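Local coordinates for phosphate binding protein (PDB 4JWO) that probably binds phosphate and takes part in its transport across the cytoplasmic membrane, as a member of the PstS family, at residues G100-K103 against K104-A107; R117-T120 against E121-A125; S171-K175 against W176-R180; E162-K165 against I166-D170; A272-S276 against G277-P281. All coordinates share one frame; numbering follows the deposited sequence. Where two conformers were deposited one is given.

Contact 1 (G100-K103 against K104-A107)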
loop_
_atom_site.group_PDB
_atom_site.type_symbol
_atom_site.label_atom_id
_atom_site.label_comp_id
_atom_site.label_asym_id
_atom_site.label_seq_id
_atom_site.Cartn_x
_atom_site.Cartn_y
_atom_site.Cartn_z
ATOM N N GLY A 100 -7.299 -7.966 -10.682
ATOM C CA GLY A 100 -6.743 -8.889 -11.654
ATOM C C GLY A 100 -6.286 -10.165 -10.977
ATOM O O GLY A 100 -6.499 -11.256 -11.487
ATOM N N GLY A 101 -5.660 -10.022 -9.810
ATOM C CA GLY A 101 -5.233 -11.173 -9.037
ATOM C C GLY A 101 -6.403 -12.012 -8.545
ATOM O O GLY A 101 -6.356 -13.236 -8.574
ATOM N N PHE A 102 -7.450 -11.350 -8.067
ATOM C CA PHE A 102 -8.643 -12.072 -7.638
ATOM C C PHE A 102 -9.319 -12.787 -8.811
ATOM O O PHE A 102 -9.931 -13.843 -8.630
ATOM C CB PHE A 102 -9.638 -11.134 -6.943
ATOM C CG PHE A 102 -9.393 -10.961 -5.465
ATOM C CD1 PHE A 102 -9.375 -12.056 -4.610
ATOM C CD2 PHE A 102 -9.220 -9.698 -4.929
ATOM C CE1 PHE A 102 -9.166 -11.884 -3.239
ATOM C CE2 PHE A 102 -9.012 -9.523 -3.558
ATOM C CZ PHE A 102 -8.986 -10.619 -2.723
ATOM N N LYS A 103 -9.218 -12.211 -10.009
ATOM C CA LYS A 103 -9.818 -12.813 -11.204
ATOM C C LYS A 103 -9.150 -14.141 -11.529
ATOM O O LYS A 103 -9.810 -15.101 -11.916
ATOM C CB LYS A 103 -9.715 -11.870 -12.412
ATOM C CG LYS A 103 -10.758 -10.749 -12.459
ATOM C CD LYS A 103 -10.492 -9.785 -13.618
ATOM C CE LYS A 103 -11.631 -8.783 -13.802
ATOM N NZ LYS A 103 -11.375 -7.852 -14.950
ATOM N N LYS A 104 -7.830 -14.183 -11.383
ATOM C CA LYS A 104 -7.078 -15.413 -11.586
ATOM C C LYS A 104 -7.271 -16.370 -10.421
ATOM O O LYS A 104 -7.226 -17.584 -10.586
ATOM C CB LYS A 104 -5.590 -15.114 -11.783
ATOM C CG LYS A 104 -5.281 -14.238 -12.986
ATOM C CD LYS A 104 -3.898 -14.552 -13.545
ATOM C CE LYS A 104 -3.517 -13.609 -14.675
ATOM N NZ LYS A 104 -2.199 -13.966 -15.277
ATOM N N PHE A 105 -7.476 -15.805 -9.238
ATOM C CA PHE A 105 -7.753 -16.570 -8.031
ATOM C C PHE A 105 -9.059 -17.328 -8.206
ATOM O O PHE A 105 -9.138 -18.521 -7.933
ATOM C CB PHE A 105 -7.869 -15.601 -6.856
ATOM C CG PHE A 105 -7.854 -16.257 -5.498
ATOM C CD1 PHE A 105 -6.696 -16.830 -4.997
ATOM C CD2 PHE A 105 -8.993 -16.261 -4.706
ATOM C CE1 PHE A 105 -6.676 -17.406 -3.730
ATOM C CE2 PHE A 105 -8.982 -16.837 -3.437
ATOM C CZ PHE A 105 -7.820 -17.409 -2.949
ATOM N N ILE A 106 -10.080 -16.618 -8.672
ATOM C CA ILE A 106 -11.396 -17.206 -8.913
ATOM C C ILE A 106 -11.332 -18.228 -10.053
ATOM O O ILE A 106 -12.001 -19.262 -10.005
ATOM C CB ILE A 106 -12.453 -16.111 -9.211
ATOM C CG1 ILE A 106 -12.750 -15.312 -7.940
ATOM C CG2 ILE A 106 -13.739 -16.714 -9.761
ATOM C CD1 ILE A 106 -13.325 -13.930 -8.201
ATOM N N ALA A 107 -10.513 -17.945 -11.063
ATOM C CA ALA A 107 -10.324 -18.868 -12.182
ATOM C C ALA A 107 -9.403 -20.038 -11.817
ATOM O O ALA A 107 -9.150 -20.921 -12.644
ATOM C CB ALA A 107 -9.791 -18.126 -13.404
#

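Contact 2 (R117-T120 against E121-A125)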
loop_
_atom_site.group_PDB
_atom_site.type_symbol
_atom_site.label_atom_id
_atom_site.label_comp_id
_atom_site.label_asym_id
_atom_site.label_seq_id
_atom_site.Cartn_x
_atom_site.Cartn_y
_atom_site.Cartn_z
ATOM N N ARG A 117 -6.890 -4.324 -0.738
ATOM C CA ARG A 117 -8.182 -4.117 -0.099
ATOM C C ARG A 117 -8.739 -5.492 0.180
ATOM O O ARG A 117 -8.323 -6.459 -0.458
ATOM C CB ARG A 117 -9.130 -3.375 -1.041
ATOM C CG ARG A 117 -9.251 -4.034 -2.402
ATOM C CD ARG A 117 -10.597 -3.788 -3.051
ATOM N NE ARG A 117 -10.631 -4.325 -4.412
ATOM C CZ ARG A 117 -10.830 -5.606 -4.705
ATOM N NH1 ARG A 117 -11.023 -6.482 -3.728
ATOM N NH2 ARG A 117 -10.836 -6.010 -5.974
ATOM N N PRO A 118 -9.689 -5.594 1.114
ATOM C CA PRO A 118 -10.313 -6.899 1.336
ATOM C C PRO A 118 -11.051 -7.378 0.088
ATOM O O PRO A 118 -11.504 -6.564 -0.724
ATOM C CB PRO A 118 -11.315 -6.616 2.453
ATOM C CG PRO A 118 -10.792 -5.403 3.142
ATOM C CD PRO A 118 -10.192 -4.575 2.052
ATOM N N ILE A 119 -11.157 -8.694 -0.061
ATOM C CA ILE A 119 -12.003 -9.303 -1.077
ATOM C C ILE A 119 -13.406 -8.691 -1.043
ATOM O O ILE A 119 -13.950 -8.438 0.033
ATOM C CB ILE A 119 -12.052 -10.836 -0.868
ATOM C CG1 ILE A 119 -12.713 -11.544 -2.049
ATOM C CG2 ILE A 119 -12.729 -11.212 0.463
ATOM C CD1 ILE A 119 -12.700 -13.042 -1.896
ATOM N N THR A 120 -13.980 -8.425 -2.215
ATOM C CA THR A 120 -15.322 -7.838 -2.275
ATOM C C THR A 120 -16.399 -8.891 -2.059
ATOM O O THR A 120 -16.138 -10.088 -2.158
ATOM C CB THR A 120 -15.599 -7.131 -3.620
ATOM O OG1 THR A 120 -15.684 -8.110 -4.662
ATOM C CG2 THR A 120 -14.507 -6.123 -3.942
ATOM N N GLU A 121 -17.613 -8.434 -1.758
ATOM C CA GLU A 121 -18.753 -9.331 -1.643
ATOM C C GLU A 121 -18.937 -10.109 -2.932
ATOM O O GLU A 121 -19.218 -11.303 -2.898
ATOM C CB GLU A 121 -20.032 -8.558 -1.331
ATOM C CG GLU A 121 -20.180 -8.148 0.121
ATOM C CD GLU A 121 -21.599 -7.729 0.449
ATOM O OE1 GLU A 121 -21.790 -7.016 1.458
ATOM O OE2 GLU A 121 -22.524 -8.118 -0.300
ATOM N N LYS A 122 -18.776 -9.437 -4.070
ATOM C CA LYS A 122 -18.957 -10.102 -5.360
ATOM C C LYS A 122 -17.855 -11.126 -5.599
ATOM O O LYS A 122 -18.128 -12.241 -6.036
ATOM C CB LYS A 122 -19.025 -9.106 -6.527
ATOM C CG LYS A 122 -19.298 -9.777 -7.873
ATOM C CD LYS A 122 -19.397 -8.781 -9.027
ATOM C CE LYS A 122 -19.657 -9.509 -10.347
ATOM N NZ LYS A 122 -19.724 -8.591 -11.520
ATOM N N GLU A 123 -16.611 -10.748 -5.308
ATOM C CA GLU A 123 -15.499 -11.681 -5.445
ATOM C C GLU A 123 -15.650 -12.852 -4.484
ATOM O O GLU A 123 -15.384 -13.997 -4.838
ATOM C CB GLU A 123 -14.157 -10.972 -5.230
ATOM C CG GLU A 123 -13.753 -10.063 -6.370
ATOM C CD GLU A 123 -12.709 -9.039 -5.966
ATOM O OE1 GLU A 123 -12.528 -8.807 -4.747
ATOM O OE2 GLU A 123 -12.065 -8.463 -6.874
ATOM N N ALA A 124 -16.090 -12.567 -3.265
ATOM C CA ALA A 124 -16.320 -13.622 -2.286
ATOM C C ALA A 124 -17.406 -14.591 -2.752
ATOM O O ALA A 124 -17.269 -15.802 -2.602
ATOM C CB ALA A 124 -16.686 -13.026 -0.942
ATOM N N ALA A 125 -18.478 -14.051 -3.322
ATOM C CA ALA A 125 -19.565 -14.887 -3.823
ATOM C C ALA A 125 -19.101 -15.735 -5.006
ATOM O O ALA A 125 -19.495 -16.893 -5.130
ATOM C CB ALA A 125 -20.770 -14.040 -4.210
#

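Contact 3 (S171-K175 against W176-R180)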
loop_
_atom_site.group_PDB
_atom_site.type_symbol
_atom_site.label_atom_id
_atom_site.label_comp_id
_atom_site.label_asym_id
_atom_site.label_seq_id
_atom_site.Cartn_x
_atom_site.Cartn_y
_atom_site.Cartn_z
ATOM N N SER A 171 -6.287 17.661 -14.270
ATOM C CA SER A 171 -5.972 18.872 -13.517
ATOM C C SER A 171 -4.890 19.697 -14.193
ATOM O O SER A 171 -3.844 19.169 -14.596
ATOM C CB SER A 171 -5.518 18.547 -12.099
ATOM O OG SER A 171 -5.154 19.760 -11.451
ATOM N N LYS A 172 -5.155 20.994 -14.313
ATOM C CA LYS A 172 -4.178 21.939 -14.828
ATOM C C LYS A 172 -3.720 22.868 -13.716
ATOM O O LYS A 172 -3.083 23.888 -13.985
ATOM C CB LYS A 172 -4.788 22.780 -15.948
ATOM C CG LYS A 172 -5.586 21.974 -16.953
ATOM C CD LYS A 172 -4.740 20.875 -17.577
ATOM C CE LYS A 172 -5.615 19.896 -18.338
ATOM N NZ LYS A 172 -4.811 18.895 -19.100
ATOM N N VAL A 173 -4.060 22.529 -12.474
ATOM C CA VAL A 173 -3.776 23.414 -11.340
ATOM C C VAL A 173 -2.286 23.678 -11.251
ATOM O O VAL A 173 -1.476 22.752 -11.276
ATOM C CB VAL A 173 -4.303 22.832 -10.004
ATOM C CG1 VAL A 173 -3.650 23.524 -8.793
ATOM C CG2 VAL A 173 -5.811 22.965 -9.947
ATOM N N SER A 174 -1.918 24.949 -11.188
ATOM C CA SER A 174 -0.511 25.298 -11.174
ATOM C C SER A 174 -0.167 26.161 -9.979
ATOM O O SER A 174 1.000 26.324 -9.668
ATOM C CB SER A 174 -0.125 26.017 -12.468
ATOM O OG SER A 174 -0.833 27.237 -12.584
ATOM N N LYS A 175 -1.182 26.719 -9.319
ATOM C CA LYS A 175 -0.974 27.663 -8.226
ATOM C C LYS A 175 -1.784 27.295 -6.995
ATOM O O LYS A 175 -2.897 26.786 -7.097
ATOM C CB LYS A 175 -1.365 29.078 -8.663
ATOM C CG LYS A 175 -0.482 29.661 -9.736
ATOM C CD LYS A 175 -1.008 31.002 -10.216
ATOM C CE LYS A 175 -0.012 31.668 -11.154
ATOM N NZ LYS A 175 -0.460 33.028 -11.570
ATOM N N TRP A 176 -1.237 27.591 -5.825
ATOM C CA TRP A 176 -1.936 27.275 -4.586
ATOM C C TRP A 176 -3.289 27.984 -4.495
ATOM O O TRP A 176 -4.242 27.443 -3.934
ATOM C CB TRP A 176 -1.057 27.633 -3.388
ATOM C CG TRP A 176 0.095 26.703 -3.185
ATOM C CD1 TRP A 176 1.385 26.902 -3.578
ATOM C CD2 TRP A 176 0.071 25.434 -2.520
ATOM N NE1 TRP A 176 2.169 25.841 -3.199
ATOM C CE2 TRP A 176 1.385 24.924 -2.535
ATOM C CE3 TRP A 176 -0.938 24.683 -1.903
ATOM C CZ2 TRP A 176 1.721 23.689 -1.971
ATOM C CZ3 TRP A 176 -0.605 23.462 -1.336
ATOM C CH2 TRP A 176 0.718 22.980 -1.371
ATOM N N SER A 177 -3.365 29.198 -5.042
ATOM C CA SER A 177 -4.581 30.019 -4.998
ATOM C C SER A 177 -5.739 29.340 -5.716
ATOM O O SER A 177 -6.909 29.693 -5.522
ATOM C CB SER A 177 -4.323 31.381 -5.650
ATOM O OG SER A 177 -3.824 31.197 -6.968
ATOM N N GLU A 178 -5.401 28.388 -6.574
ATOM C CA GLU A 178 -6.393 27.676 -7.362
ATOM C C GLU A 178 -6.950 26.471 -6.611
ATOM O O GLU A 178 -7.949 25.887 -7.030
ATOM C CB GLU A 178 -5.783 27.229 -8.705
ATOM C CG GLU A 178 -5.510 28.384 -9.655
ATOM C CD GLU A 178 -4.656 27.994 -10.850
ATOM O OE1 GLU A 178 -3.873 27.032 -10.734
ATOM O OE2 GLU A 178 -4.759 28.655 -11.906
ATOM N N VAL A 179 -6.309 26.097 -5.505
ATOM C CA VAL A 179 -6.749 24.942 -4.723
ATOM C C VAL A 179 -7.792 25.341 -3.688
ATOM O O VAL A 179 -8.835 24.712 -3.567
ATOM C CB VAL A 179 -5.569 24.244 -4.028
ATOM C CG1 VAL A 179 -6.050 22.974 -3.311
ATOM C CG2 VAL A 179 -4.499 23.903 -5.049
ATOM N N ARG A 180 -7.508 26.400 -2.945
ATOM C CA ARG A 180 -8.441 26.910 -1.948
ATOM C C ARG A 180 -8.418 28.427 -1.966
ATOM O O ARG A 180 -7.351 29.034 -2.084
ATOM C CB ARG A 180 -8.082 26.408 -0.544
ATOM C CG ARG A 180 -9.100 26.809 0.534
ATOM C CD ARG A 180 -8.626 26.399 1.910
ATOM N NE ARG A 180 -8.430 24.956 2.011
ATOM C CZ ARG A 180 -8.212 24.307 3.146
ATOM N NH1 ARG A 180 -8.196 24.974 4.290
ATOM N NH2 ARG A 180 -8.027 22.989 3.132
#

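Contact 4 (E162-K165 against I166-D170)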
loop_
_atom_site.group_PDB
_atom_site.type_symbol
_atom_site.label_atom_id
_atom_site.label_comp_id
_atom_site.label_asym_id
_atom_site.label_seq_id
_atom_site.Cartn_x
_atom_site.Cartn_y
_atom_site.Cartn_z
ATOM N N GLU A 162 -9.283 18.296 -2.347
ATOM C CA GLU A 162 -8.263 19.252 -2.771
ATOM C C GLU A 162 -7.085 18.559 -3.428
ATOM O O GLU A 162 -6.549 19.034 -4.426
ATOM C CB GLU A 162 -7.798 20.123 -1.603
ATOM C CG GLU A 162 -8.797 21.206 -1.296
ATOM C CD GLU A 162 -8.614 21.822 0.070
ATOM O OE1 GLU A 162 -7.869 21.258 0.903
ATOM O OE2 GLU A 162 -9.230 22.884 0.311
ATOM N N LEU A 163 -6.691 17.419 -2.876
ATOM C CA LEU A 163 -5.603 16.663 -3.479
ATOM C C LEU A 163 -5.990 16.180 -4.876
ATOM O O LEU A 163 -5.154 16.147 -5.789
ATOM C CB LEU A 163 -5.181 15.516 -2.557
ATOM C CG LEU A 163 -4.487 16.015 -1.268
ATOM C CD1 LEU A 163 -4.403 14.917 -0.205
ATOM C CD2 LEU A 163 -3.091 16.569 -1.557
ATOM N N ASN A 164 -7.258 15.824 -5.053
ATOM C CA ASN A 164 -7.755 15.395 -6.358
ATOM C C ASN A 164 -7.770 16.562 -7.336
ATOM O O ASN A 164 -7.432 16.422 -8.502
ATOM C CB ASN A 164 -9.145 14.748 -6.224
ATOM C CG ASN A 164 -9.806 14.499 -7.555
ATOM O OD1 ASN A 164 -10.849 15.086 -7.855
ATOM N ND2 ASN A 164 -9.217 13.623 -8.368
ATOM N N LYS A 165 -8.143 17.733 -6.843
ATOM C CA LYS A 165 -8.131 18.937 -7.654
ATOM C C LYS A 165 -6.728 19.188 -8.225
ATOM O O LYS A 165 -6.576 19.632 -9.363
ATOM C CB LYS A 165 -8.576 20.122 -6.785
ATOM C CG LYS A 165 -8.961 21.362 -7.538
ATOM C CD LYS A 165 -9.463 22.410 -6.551
ATOM C CE LYS A 165 -10.053 23.613 -7.252
ATOM N NZ LYS A 165 -10.476 24.634 -6.253
ATOM N N ILE A 166 -5.711 18.886 -7.427
ATOM C CA ILE A 166 -4.318 19.086 -7.829
ATOM C C ILE A 166 -3.813 17.963 -8.746
ATOM O O ILE A 166 -3.164 18.224 -9.762
ATOM C CB ILE A 166 -3.405 19.148 -6.596
ATOM C CG1 ILE A 166 -3.681 20.419 -5.784
ATOM C CG2 ILE A 166 -1.940 19.106 -7.006
ATOM C CD1 ILE A 166 -3.091 20.377 -4.406
ATOM N N TRP A 167 -4.110 16.723 -8.380
ATOM C CA TRP A 167 -3.456 15.560 -8.991
ATOM C C TRP A 167 -4.223 14.844 -10.092
ATOM O O TRP A 167 -3.659 13.978 -10.764
ATOM C CB TRP A 167 -3.111 14.533 -7.913
ATOM C CG TRP A 167 -1.922 14.924 -7.083
ATOM C CD1 TRP A 167 -1.940 15.471 -5.837
ATOM C CD2 TRP A 167 -0.540 14.807 -7.458
ATOM N NE1 TRP A 167 -0.657 15.683 -5.398
ATOM C CE2 TRP A 167 0.228 15.296 -6.380
ATOM C CE3 TRP A 167 0.125 14.332 -8.594
ATOM C CZ2 TRP A 167 1.625 15.313 -6.398
ATOM C CZ3 TRP A 167 1.507 14.359 -8.623
ATOM C CH2 TRP A 167 2.245 14.842 -7.524
ATOM N N ALA A 168 -5.491 15.200 -10.293
ATOM C CA ALA A 168 -6.332 14.466 -11.238
ATOM C C ALA A 168 -5.739 14.467 -12.627
ATOM O O ALA A 168 -5.003 15.384 -13.002
ATOM C CB ALA A 168 -7.726 15.057 -11.287
ATOM N N ALA A 169 -6.104 13.444 -13.390
ATOM C CA ALA A 169 -5.650 13.279 -14.763
ATOM C C ALA A 169 -5.859 14.528 -15.608
ATOM O O ALA A 169 -5.055 14.813 -16.490
ATOM C CB ALA A 169 -6.358 12.099 -15.402
ATOM N N ASP A 170 -6.946 15.256 -15.348
ATOM C CA ASP A 170 -7.293 16.430 -16.122
ATOM C C ASP A 170 -7.013 17.734 -15.378
ATOM O O ASP A 170 -7.445 18.797 -15.815
ATOM C CB ASP A 170 -8.772 16.391 -16.527
ATOM C CG ASP A 170 -9.716 16.567 -15.344
ATOM O OD1 ASP A 170 -9.405 16.102 -14.226
ATOM O OD2 ASP A 170 -10.788 17.172 -15.542
#

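Contact 5 (A272-S276 against G277-P281)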
loop_
_atom_site.group_PDB
_atom_site.type_symbol
_atom_site.label_atom_id
_atom_site.label_comp_id
_atom_site.label_asym_id
_atom_site.label_seq_id
_atom_site.Cartn_x
_atom_site.Cartn_y
_atom_site.Cartn_z
ATOM N N ALA A 272 0.295 6.172 15.772
ATOM C CA ALA A 272 -0.971 5.986 16.476
ATOM C C ALA A 272 -2.165 6.083 15.537
ATOM O O ALA A 272 -3.057 5.234 15.578
ATOM C CB ALA A 272 -1.108 6.985 17.622
ATOM N N THR A 273 -2.192 7.107 14.685
ATOM C CA THR A 273 -3.348 7.291 13.811
ATOM C C THR A 273 -3.368 6.275 12.688
ATOM O O THR A 273 -4.425 5.939 12.156
ATOM C CB THR A 273 -3.448 8.711 13.214
ATOM O OG1 THR A 273 -2.308 8.968 12.384
ATOM C CG2 THR A 273 -3.539 9.759 14.318
ATOM N N ILE A 274 -2.194 5.788 12.310
ATOM C CA ILE A 274 -2.133 4.749 11.302
ATOM C C ILE A 274 -2.600 3.421 11.896
ATOM O O ILE A 274 -3.424 2.724 11.293
ATOM C CB ILE A 274 -0.733 4.637 10.676
ATOM C CG1 ILE A 274 -0.449 5.881 9.835
ATOM C CG2 ILE A 274 -0.644 3.399 9.790
ATOM C CD1 ILE A 274 1.022 6.066 9.484
ATOM N N GLU A 275 -2.090 3.080 13.073
ATOM C CA GLU A 275 -2.466 1.816 13.718
ATOM C C GLU A 275 -3.937 1.751 14.108
ATOM O O GLU A 275 -4.503 0.670 14.195
ATOM C CB GLU A 275 -1.612 1.551 14.961
ATOM C CG GLU A 275 -0.345 0.759 14.702
ATOM C CD GLU A 275 0.186 0.085 15.960
ATOM O OE1 GLU A 275 1.007 -0.845 15.827
ATOM O OE2 GLU A 275 -0.221 0.480 17.077
ATOM N N SER A 276 -4.551 2.900 14.362
ATOM C CA SER A 276 -5.940 2.918 14.833
ATOM C C SER A 276 -6.905 3.005 13.660
ATOM O O SER A 276 -8.118 2.929 13.838
ATOM C CB SER A 276 -6.166 4.126 15.713
ATOM O OG SER A 276 -5.962 5.278 14.927
ATOM N N GLY A 277 -6.357 3.219 12.469
ATOM C CA GLY A 277 -7.162 3.365 11.270
ATOM C C GLY A 277 -7.781 4.746 11.102
ATOM O O GLY A 277 -8.599 4.954 10.217
ATOM N N GLU A 278 -7.404 5.687 11.953
ATOM C CA GLU A 278 -7.974 7.025 11.876
ATOM C C GLU A 278 -7.470 7.748 10.624
ATOM O O GLU A 278 -8.188 8.553 10.039
ATOM C CB GLU A 278 -7.647 7.824 13.143
ATOM C CG GLU A 278 -8.370 9.152 13.248
ATOM C CD GLU A 278 -7.878 9.990 14.415
ATOM O OE1 GLU A 278 -6.887 9.591 15.064
ATOM O OE2 GLU A 278 -8.477 11.052 14.679
ATOM N N TYR A 279 -6.238 7.447 10.224
ATOM C CA TYR A 279 -5.625 8.099 9.077
ATOM C C TYR A 279 -6.061 7.410 7.783
ATOM O O TYR A 279 -5.398 6.497 7.273
ATOM C CB TYR A 279 -4.101 8.108 9.238
ATOM C CG TYR A 279 -3.358 8.794 8.122
ATOM C CD1 TYR A 279 -3.385 10.171 7.987
ATOM C CD2 TYR A 279 -2.593 8.067 7.229
ATOM C CE1 TYR A 279 -2.685 10.805 6.964
ATOM C CE2 TYR A 279 -1.895 8.684 6.208
ATOM C CZ TYR A 279 -1.940 10.053 6.084
ATOM O OH TYR A 279 -1.243 10.678 5.059
ATOM N N THR A 280 -7.211 7.845 7.274
ATOM C CA THR A 280 -7.791 7.277 6.065
ATOM C C THR A 280 -8.089 8.414 5.072
ATOM O O THR A 280 -8.492 9.502 5.474
ATOM C CB THR A 280 -9.050 6.432 6.422
ATOM O OG1 THR A 280 -9.529 5.730 5.268
ATOM C CG2 THR A 280 -10.162 7.307 6.998
ATOM N N PRO A 281 -7.916 8.162 3.766
ATOM C CA PRO A 281 -7.610 6.896 3.084
ATOM C C PRO A 281 -6.140 6.560 2.861
ATOM O O PRO A 281 -5.871 5.544 2.215
ATOM C CB PRO A 281 -8.272 7.096 1.725
ATOM C CG PRO A 281 -8.024 8.561 1.445
ATOM C CD PRO A 281 -8.159 9.248 2.804
#

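Contact 1 (G100-K103 against K104-A107)
Two torsions decide how the rings of Phe102 and Phe105 meet on one flank of helix 98-106. In Phe105 a chi1 of -167° swings CG trans to the main-chain nitrogen, whereas in Phe102 a chi1 of -87° keeps CG beside that nitrogen. The closest approach of the rings is Phe102 CD1 to Phe105 CD2, 4.2 Å. Phe105 CD2 comes to the edge of the Phe102 ring near its plane, while Phe102 CD1 reaches the other ring obliquely: an apolar contact at one edge, not a face-to-face stack.

The backbone bonds of the helix set the spacing of the two residues. Phe102 O accepts from Ile106 N at 2.8 Å with an N-H...O angle of 160°, and Phe105 N donates to Gly101 O at 2.9 Å. Aliphatic carbon crowds round the first of these acceptors: Ile106 CG1 lies 3.3 Å from Phe102 O, and Phe105 CB lies 3.2 Å from the same oxygen. Farther along, Ala107 N closes the last turn on Lys103 O at 3.1 Å.

Outside the helix, Phe102 meets Tyr289 edge-to-face, and Phe105 touches Thr113 and Cys127. Lys103 and Lys104 instead carry extended chains away from the contact. The chemistry is therefore that of an amphipathic helix, with Phe102, Phe105 and Ile106 buried toward helix 121-129 and strand 112-115 and the lysines on the exposed side.

Contact 2 (R117-T120 against E121-A125)
Arg117 meets the carboxylate of Glu123 end-on, one nitrogen to each oxygen, in a two-pronged salt bridge: NH1 to OE1 at 3.0 Å and NH2 to OE2 at 2.9 Å. Both oxygens are approached on their syn sides, OE2 somewhat out of the carboxylate plane, and the two groups are not coplanar, their planes standing 37° apart. OE1 has another donor on its anti side, also somewhat out of plane: Thr120 N, which reaches Glu123 OE1 at 2.9 Å and almost straight (174°). Three N-H groups thus hold this carboxylate and would be expected to favour its charged form.

The second half of the grip runs the other way. Thr120 OG1, placed between the main-chain nitrogen and carbonyl carbon by a chi1 of 69°, accepts from Glu123 N at 2.9 Å. With the bond from Thr120 N this completes a capping box, Thr120 being the N-cap of helix 121-129. The first helical turn follows in the bond from Ala124 N to Thr120 O, 2.7 Å.

What steadies the arginine lies one shell out. Arg117 NH1 also donates to Pro118 O at 3.0 Å, from above that carbonyl's plane. Thr120 CG2 rests over the rim of one guanidinium face, and Ile119 CG1 packs on Glu123 CB.

The whole arrangement joins the loop after strand 112-115 to helix 121-129; Phe102 of helix 98-106 packs against Arg117, Ile119 and Glu123, and Tyr289 of strand 283-291 bonds Ile119 N through its hydroxyl.

Contact 3 (S171-K175 against W176-R180)
Glu178 and Val173 slide past each other in opposite directions, and the carboxylate of Glu178 lies at the amides of Ser174 and Lys175. A chi1 of -70° sets Glu178 CG beside the main-chain nitrogen and trans to the carbonyl carbon; from there the extended chain brings Glu178 OE1 to 2.9 Å from Ser174 N. That bond is nearly straight, 169° at the hydrogen, and meets the oxygen almost end-on to its C-O bond. Lys175 N comes to Glu178 OE1 from above the carboxylate plane, at 3.1 Å. One oxygen is therefore shared by two consecutive amides.

A return bond closes the turn: Glu178 N donates to Lys175 O at 3.0 Å, where the 3-10 segment 176-178 begins. Next to the carboxylate, Val173 and Val179 cross at about a right angle, with Val173 CG1 3.9 Å from Val179 CG2.

All this lies in the loop between helix 160-167 and strand 189-192, which opens with an ST turn, Ser171 OG accepting from Val173 N. Lys175 NZ forms a salt bridge with Asp185, and Trp176 NE1 donates to Gly236 O.

In chemical terms, a charged side chain here satisfies main-chain N-H groups. The two amide dipoles would be expected to stabilise negative charge on Glu178, and the valine pair packs against the same turn.

Contact 4 (E162-K165 against I166-D170)
Leu163 O is gripped by two successive amides: Trp167 N donates to it at 2.9 Å, and Ile166 N adds a weak bond to the same Leu163 O at 3.2 Å. The better bond of Ile166 N goes to Glu162 O, at 3.1 Å, making that N-H a shared donor.

The indole also bears on the Leu163 carbonyl. A chi1 of -75° holds Trp167 CG beside its own main-chain nitrogen, and CD1 then stands 3.3 Å from Leu163 O, with that oxygen in the ring plane at the edge. Ile166 CG2 lies over one face of the same ring, offset toward the rim.

One residue on, Ala168 N bonds to Asn164 O at 2.9 Å while its methyl lies 3.6 Å from the side-chain amide, Ala168 CB to Asn164 ND2. With chi1 of Asn164 at 170°, CG trans to the main-chain nitrogen, that amide is sent along the helix toward Ala168; its ND2 donates to Asn208 OD1.

Ala168 is where helical backbone angles cease, so this is the C-terminal turn of helix 160-167. Trp167 makes edge-to-face pairs with Phe203, Tyr218 and Tyr240, and Ile166 touches Leu190 and Leu238, a helix laid against sheet strands as in the alpha/beta lobes of periplasmic binding proteins.

Contact 5 (A272-S276 against G277-P281)
Main-chain bonds between Thr273 and Tyr279 and between Ile274 and Gly277 fold the chain back as helix 271-275 gives way to loop. Tyr279 N donates to Thr273 O at 3.0 Å, with 159° at the hydrogen, approaching from above the carbonyl plane. Gly277 N reaches Ile274 O at 3.2 Å, again from well above the plane of its acceptor.

Side-chain to main-chain bonds centre on Ser276. Ser276 OG donates to Ala272 O at 3.0 Å, one turn back, and accepts a weak bond from Glu278 N at 3.3 Å, so a single hydroxyl spans the turn. Thr273 OG1 is occupied in another direction, by a bond with Glu268 O.

In the fold this is a glycine with positive phi just after a helix C-terminus: Gly277, at a phi of 80°, is the first residue to leave helical angles. Tyr279 then forms the centre of an inverse gamma turn, and a cis peptide precedes Pro281 before strand 283-291 starts.

Apolar packing concerns the tyrosine. With chi1 at -178° its CG stands opposite the main-chain nitrogen, and the ring runs beside Ile274, both side chains pointing the same way. Ile274 CG1 comes within 4.0 Å of Tyr279 CD2, oblique to the ring. A separate van der Waals contact sets the Thr273 hydroxyl against a methylene, OG1 lying 3.7 Å from Tyr279 CB. The hydroxyl of Tyr279 bonds to Leu144 O in strand 134-148.

In the fold
Contacts 1 and 2 touch directly, their centres 11 Å apart, with Phe102 set against the salt-bridged cap at 117-125; contacts 3 and 4 form a second pair, 9 Å apart, joined by the Arg180-Glu162 salt bridge. The two pairs lie far apart, contacts 1 and 3 by about 40 Å between centres. Contacts 1 and 4 are partly buried helical turns carrying buried aromatic residues, whereas contact 2 is a surface contact built on charge. Contacts 3 and 5 are partly buried too. Contact 3 also spends a carboxylate on backbone amides, but without an arginine. Contact 5, nearest the chain's centre, has a positive-phi glycine and a serine hydroxyl where helix 271-275 gives way to loop.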